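Local coordinates for protein AxyAgu115A (Amphibacillus xylanus NBRC 15112, PDB 6NPS) that is a family GH115 alpha-glucuronidase, probably hydrolysing glucuronic acid side groups from the xylan chains of hemicellulose such as arabinoglucuronoxylan, at residues E554-V559 and V620-T625; P227-V232 and L288-H293. The protein carries 3 engineered substitutions. One frame throughout, in Å; residues are numbered along the deposited sequence.

Contact 1. Residues E554-V559 and V620-T625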
loop_
_atom_site.group_PDB
_atom_site.type_symbol
_atom_site.label_atom_id
_atom_site.label_comp_id
_atom_site.label_asym_id
_atom_site.label_seq_id
_atom_site.Cartn_x
_atom_site.Cartn_y
_atom_site.Cartn_z
ATOM N N GLU A 554 -27.231 -17.463 -20.582
ATOM C CA GLU A 554 -28.418 -17.732 -21.385
ATOM C C GLU A 554 -28.186 -18.942 -22.273
ATOM O O GLU A 554 -29.026 -19.852 -22.342
ATOM C CB GLU A 554 -28.774 -16.525 -22.254
ATOM C CG GLU A 554 -29.229 -15.299 -21.521
ATOM C CD GLU A 554 -29.423 -14.109 -22.468
ATOM O OE1 GLU A 554 -29.719 -14.335 -23.665
ATOM O OE2 GLU A 554 -29.272 -12.952 -22.012
ATOM N N LEU A 555 -27.044 -18.972 -22.977
ATOM C CA LEU A 555 -26.819 -20.090 -23.897
ATOM C C LEU A 555 -26.545 -21.393 -23.153
ATOM O O LEU A 555 -26.860 -22.473 -23.662
ATOM C CB LEU A 555 -25.670 -19.765 -24.861
ATOM C CG LEU A 555 -25.900 -18.505 -25.705
ATOM C CD1 LEU A 555 -24.693 -18.201 -26.559
ATOM C CD2 LEU A 555 -27.134 -18.668 -26.584
ATOM N N TYR A 556 -25.921 -21.314 -21.974
ATOM C CA TYR A 556 -25.729 -22.489 -21.114
ATOM C C TYR A 556 -27.060 -23.180 -20.838
ATOM O O TYR A 556 -27.152 -24.411 -20.882
ATOM C CB TYR A 556 -25.057 -22.013 -19.805
ATOM C CG TYR A 556 -24.674 -23.048 -18.776
ATOM C CD1 TYR A 556 -25.603 -23.503 -17.851
ATOM C CD2 TYR A 556 -23.363 -23.511 -18.669
ATOM C CE1 TYR A 556 -25.251 -24.423 -16.878
ATOM C CE2 TYR A 556 -22.992 -24.447 -17.696
ATOM C CZ TYR A 556 -23.937 -24.901 -16.817
ATOM O OH TYR A 556 -23.601 -25.823 -15.851
ATOM N N GLN A 557 -28.109 -22.396 -20.584
ATOM C CA GLN A 557 -29.412 -22.981 -20.328
ATOM C C GLN A 557 -30.153 -23.352 -21.605
ATOM O O GLN A 557 -31.015 -24.239 -21.579
ATOM C CB GLN A 557 -30.299 -22.091 -19.510
ATOM C CG GLN A 557 -31.187 -23.054 -18.758
ATOM C CD GLN A 557 -32.312 -22.398 -18.021
ATOM O OE1 GLN A 557 -33.366 -22.106 -18.595
ATOM N NE2 GLN A 557 -32.084 -22.100 -16.746
ATOM N N GLU A 558 -29.874 -22.679 -22.722
ATOM C CA GLU A 558 -30.619 -22.978 -23.963
ATOM C C GLU A 558 -30.035 -24.139 -24.768
ATOM O O GLU A 558 -30.788 -24.858 -25.428
ATOM C CB GLU A 558 -30.706 -21.727 -24.838
ATOM C CG GLU A 558 -31.657 -20.693 -24.239
ATOM C CD GLU A 558 -31.357 -19.272 -24.693
ATOM O OE1 GLU A 558 -31.862 -18.325 -24.043
ATOM O OE2 GLU A 558 -30.632 -19.103 -25.702
ATOM N N VAL A 559 -28.718 -24.358 -24.734
ATOM C CA VAL A 559 -28.139 -25.429 -25.553
ATOM C C VAL A 559 -28.733 -26.778 -25.166
ATOM O O VAL A 559 -28.986 -27.052 -23.991
ATOM C CB VAL A 559 -26.603 -25.432 -25.445
ATOM C CG1 VAL A 559 -26.145 -25.794 -24.028
ATOM C CG2 VAL A 559 -25.969 -26.385 -26.515
ATOM N N VAL A 620 -13.725 -24.733 -12.987
ATOM C CA VAL A 620 -12.656 -25.688 -13.307
ATOM C C VAL A 620 -13.102 -27.111 -13.002
ATOM O O VAL A 620 -12.898 -28.031 -13.817
ATOM C CB VAL A 620 -11.360 -25.331 -12.546
ATOM C CG1 VAL A 620 -10.334 -26.462 -12.651
ATOM C CG2 VAL A 620 -10.765 -24.010 -13.055
ATOM N N ASP A 621 -13.701 -27.323 -11.823
ATOM C CA ASP A 621 -14.193 -28.651 -11.471
ATOM C C ASP A 621 -15.218 -29.143 -12.476
ATOM O O ASP A 621 -15.197 -30.322 -12.867
ATOM C CB ASP A 621 -14.808 -28.646 -10.074
ATOM C CG ASP A 621 -13.774 -28.463 -8.991
ATOM O OD1 ASP A 621 -14.078 -27.789 -7.980
ATOM O OD2 ASP A 621 -12.650 -28.990 -9.163
ATOM N N GLU A 622 -16.150 -28.266 -12.879
ATOM C CA GLU A 622 -17.117 -28.644 -13.905
ATOM C C GLU A 622 -16.408 -29.036 -15.199
ATOM O O GLU A 622 -16.748 -30.049 -15.822
ATOM C CB GLU A 622 -18.128 -27.505 -14.134
ATOM C CG GLU A 622 -19.235 -27.856 -15.144
ATOM C CD GLU A 622 -20.437 -26.854 -15.166
ATOM O OE1 GLU A 622 -20.342 -25.753 -14.555
ATOM O OE2 GLU A 622 -21.478 -27.186 -15.809
ATOM N N TYR A 623 -15.371 -28.290 -15.585
ATOM C CA TYR A 623 -14.660 -28.586 -16.824
ATOM C C TYR A 623 -13.997 -29.963 -16.774
ATOM O O TYR A 623 -13.984 -30.703 -17.769
ATOM C CB TYR A 623 -13.633 -27.499 -17.033
ATOM C CG TYR A 623 -12.796 -27.573 -18.280
ATOM C CD1 TYR A 623 -13.378 -27.600 -19.552
ATOM C CD2 TYR A 623 -11.422 -27.544 -18.181
ATOM C CE1 TYR A 623 -12.581 -27.636 -20.714
ATOM C CE2 TYR A 623 -10.616 -27.548 -19.313
ATOM C CZ TYR A 623 -11.200 -27.593 -20.573
ATOM O OH TYR A 623 -10.391 -27.580 -21.669
ATOM N N HIS A 624 -13.471 -30.332 -15.606
ATOM C CA HIS A 624 -12.777 -31.590 -15.405
ATOM C C HIS A 624 -13.720 -32.777 -15.276
ATOM O O HIS A 624 -13.248 -33.912 -15.333
ATOM C CB HIS A 624 -11.895 -31.488 -14.155
ATOM C CG HIS A 624 -10.699 -30.616 -14.356
ATOM N ND1 HIS A 624 -9.962 -30.105 -13.312
ATOM C CD2 HIS A 624 -10.135 -30.133 -15.488
ATOM C CE1 HIS A 624 -8.986 -29.354 -13.795
ATOM N NE2 HIS A 624 -9.069 -29.352 -15.111
ATOM N N THR A 625 -15.029 -32.557 -15.119
ATOM C CA THR A 625 -15.953 -33.672 -15.025
ATOM C C THR A 625 -16.941 -33.809 -16.192
ATOM O O THR A 625 -17.577 -34.862 -16.303
ATOM C CB THR A 625 -16.734 -33.607 -13.702
ATOM O OG1 THR A 625 -17.461 -32.388 -13.635
ATOM C CG2 THR A 625 -15.769 -33.646 -12.511
#
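Glu622 of helix 601-629 meets Tyr556 of helix 537-558 through a single side-chain bridge, the only residue pair in contact between 554-559 and 620-625. Tyr556 CA and Glu622 CA, the nearest such atoms, are 12.8 Å apart, so the backbones stand well separated and only long side chains can meet. Along 620-625, Glu622 reaches out with CG anti to the backbone N (chi1 -177°) and an extended chain beyond, which sets its carboxylate against the tyrosine coming from the opposite direction. Tyr556 OH donates to Glu622 OE2 at 2.5 Å, and OE2 accepts the hydrogen bond through its syn lone pair, the side facing OE1. That oxygen lies at the ring edge, in the ring plane, while ring and carboxylate planes stand 84° apart. One residue on, Tyr623 stacks on Tyr573 of helix 564-596. This helix, between the other two in sequence, packs against both, with Tyr572 and Phe564 on Tyr556 and Phe568 on Glu622; the bond thus ties helices 537-558 and 601-629 at the surface of a helical region. The short phenol-carboxylate separation is consistent with a strong, directional hydrogen bond and would probably favour the ionised form of Glu622.

Contact 2. Residues P227-V232 and L288-H293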
loop_
_atom_site.group_PDB
_atom_site.type_symbol
_atom_site.label_atom_id
_atom_site.label_comp_id
_atom_site.label_asym_id
_atom_site.label_seq_id
_atom_site.Cartn_x
_atom_site.Cartn_y
_atom_site.Cartn_z
ATOM N N PRO A 227 4.207 -47.233 -26.665
ATOM C CA PRO A 227 5.558 -47.665 -26.257
ATOM C C PRO A 227 6.523 -47.828 -27.441
ATOM O O PRO A 227 6.049 -47.978 -28.570
ATOM C CB PRO A 227 5.310 -49.018 -25.581
ATOM C CG PRO A 227 3.920 -48.927 -25.076
ATOM C CD PRO A 227 3.169 -48.126 -26.123
ATOM N N GLY A 228 7.831 -47.797 -27.175
ATOM C CA GLY A 228 8.814 -47.887 -28.241
ATOM C C GLY A 228 8.575 -46.821 -29.298
ATOM O O GLY A 228 8.192 -45.683 -29.002
ATOM N N LEU A 229 8.758 -47.210 -30.557
ATOM C CA LEU A 229 8.633 -46.320 -31.701
ATOM C C LEU A 229 7.211 -46.157 -32.208
ATOM O O LEU A 229 7.036 -45.591 -33.285
ATOM C CB LEU A 229 9.479 -46.869 -32.871
ATOM C CG LEU A 229 10.963 -46.754 -32.626
ATOM C CD1 LEU A 229 11.629 -47.738 -33.614
ATOM C CD2 LEU A 229 11.450 -45.328 -32.826
ATOM N N ALA A 230 6.190 -46.639 -31.499
ATOM C CA ALA A 230 4.836 -46.573 -32.063
ATOM C C ALA A 230 4.348 -45.144 -32.347
ATOM O O ALA A 230 3.534 -44.955 -33.263
ATOM C CB ALA A 230 3.853 -47.315 -31.154
ATOM N N ASN A 231 4.795 -44.114 -31.607
ATOM C CA ASN A 231 4.343 -42.755 -31.947
ATOM C C ASN A 231 4.928 -42.318 -33.298
ATOM O O ASN A 231 4.231 -41.748 -34.163
ATOM C CB ASN A 231 4.761 -41.724 -30.874
ATOM C CG ASN A 231 4.098 -41.927 -29.533
ATOM O OD1 ASN A 231 2.981 -42.433 -29.441
ATOM N ND2 ASN A 231 4.794 -41.518 -28.462
ATOM N N VAL A 232 6.232 -42.520 -33.456
ATOM C CA VAL A 232 6.938 -42.193 -34.684
ATOM C C VAL A 232 6.339 -42.963 -35.855
ATOM O O VAL A 232 6.121 -42.408 -36.948
ATOM C CB VAL A 232 8.424 -42.535 -34.498
ATOM C CG1 VAL A 232 9.184 -42.324 -35.773
ATOM C CG2 VAL A 232 8.991 -41.695 -33.403
ATOM N N LEU A 288 20.089 -40.004 -35.665
ATOM C CA LEU A 288 19.764 -39.957 -37.086
ATOM C C LEU A 288 19.579 -41.358 -37.663
ATOM O O LEU A 288 18.724 -41.566 -38.535
ATOM C CB LEU A 288 20.863 -39.202 -37.849
ATOM C CG LEU A 288 21.055 -37.738 -37.452
ATOM C CD1 LEU A 288 22.391 -37.234 -37.995
ATOM C CD2 LEU A 288 19.880 -36.853 -37.940
ATOM N N LYS A 289 20.375 -42.325 -37.204
ATOM C CA LYS A 289 20.175 -43.712 -37.619
ATOM C C LYS A 289 18.833 -44.256 -37.139
ATOM O O LYS A 289 18.241 -45.104 -37.809
ATOM C CB LYS A 289 21.299 -44.594 -37.081
ATOM C CG LYS A 289 22.624 -44.468 -37.798
ATOM C CD LYS A 289 23.593 -45.567 -37.322
ATOM C CE LYS A 289 24.949 -45.468 -38.020
ATOM N NZ LYS A 289 25.878 -46.578 -37.631
ATOM N N ARG A 290 18.340 -43.791 -35.984
ATOM C CA ARG A 290 17.169 -44.426 -35.385
ATOM C C ARG A 290 15.865 -43.968 -36.040
ATOM O O ARG A 290 14.948 -44.773 -36.225
ATOM C CB ARG A 290 17.142 -44.159 -33.881
ATOM C CG ARG A 290 16.466 -45.251 -33.082
ATOM C CD ARG A 290 16.185 -44.801 -31.660
ATOM N NE ARG A 290 15.189 -45.652 -31.019
ATOM C CZ ARG A 290 14.329 -45.222 -30.102
ATOM N NH1 ARG A 290 14.356 -43.950 -29.726
ATOM N NH2 ARG A 290 13.441 -46.051 -29.569
ATOM N N THR A 291 15.721 -42.686 -36.362
ATOM C CA THR A 291 14.470 -42.244 -36.965
ATOM C C THR A 291 14.693 -41.430 -38.238
ATOM O O THR A 291 13.748 -40.799 -38.732
ATOM C CB THR A 291 13.609 -41.442 -35.954
ATOM O OG1 THR A 291 14.254 -40.213 -35.626
ATOM C CG2 THR A 291 13.377 -42.257 -34.694
ATOM N N GLY A 292 15.895 -41.471 -38.817
ATOM C CA GLY A 292 16.153 -40.676 -40.006
ATOM C C GLY A 292 15.346 -41.084 -41.227
ATOM O O GLY A 292 15.197 -40.281 -42.158
ATOM N N HIS A 293 14.794 -42.285 -41.243
ATOM C CA HIS A 293 14.073 -42.729 -42.435
ATOM C C HIS A 293 12.577 -42.423 -42.383
ATOM O O HIS A 293 11.865 -42.694 -43.362
ATOM C CB HIS A 293 14.285 -44.220 -42.659
ATOM C CG HIS A 293 13.809 -45.074 -41.529
ATOM N ND1 HIS A 293 14.413 -45.077 -40.289
ATOM C CD2 HIS A 293 12.792 -45.965 -41.454
ATOM C CE1 HIS A 293 13.788 -45.931 -39.498
ATOM N NE2 HIS A 293 12.803 -46.487 -40.182
#
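Two torsions bring Leu229 and Arg290 together. Leu229 holds CG anti to its carbonyl carbon (chi1 -70°), which extends the isobutyl group toward 288-293; Arg290 places CG anti to the backbone N (chi1 -151°) and runs extended from CG to NE, carrying its guanidinium toward 227-232. The two side chains approach at a slant, and Leu229 CD2 settles over one face of the guanidinium, 3.8 Å above its plane and displaced away from NH1, toward the NH2 and NE edge. Leu229 CD2 is 3.9 Å from Arg290 NH2 and 4.2 Å from Arg290 NE. This is a nonpolar group laid on a flat cation, leaving the N-H groups to bond in other directions, and Arg290 NH1 forms a salt bridge with Asp224, which probably helps hold the guanidinium in this orientation.

Beside the guanidinium the contact is aliphatic. Thr291 turns its methyl to the leucine, with CG2 4.1 Å from Leu229 CD2, and the same methyl lies 4.3 Å from Val232 CG1. Val232 and Thr291 are both buried and are also the residues whose CA atoms lie nearest each other, 7.9 Å apart.

Leu229 sits in the type II' turn Pro227-Ala230, closed by Ala230 N to Pro227 O at 3.2 Å, and is the N-cap residue of helix 230-238. The contact therefore joins the start of that helix to helix 277-291 near its C-terminal end. Asn231 packs on helix 195-207 and Leu288 on helix 317-338, helices around eight parallel strands consistent with a TIM-type barrel.

Overall arrangement
Contacts 1 and 2 follow one another along the chain, contact 2 closing before contact 1 opens, and they share no helix; their centres are 41 Å apart and their nearest atoms about 21 Å. Contact 1 is a surface contact between two helices of a largely helical region, whereas contact 2 is partly buried and lies within the family 115 glycoside hydrolase region, consistent with a TIM barrel. The chemistry differs accordingly: a lone polar bridge spans widely separated backbones in 554-559 with 620-625, while 227-232 with 288-293 has its backbones closer, with van der Waals packing, and buries 167 Å² against 74 Å². Each uses an extended charged side chain, accepting a hydrogen bond in one and offering a face in the other.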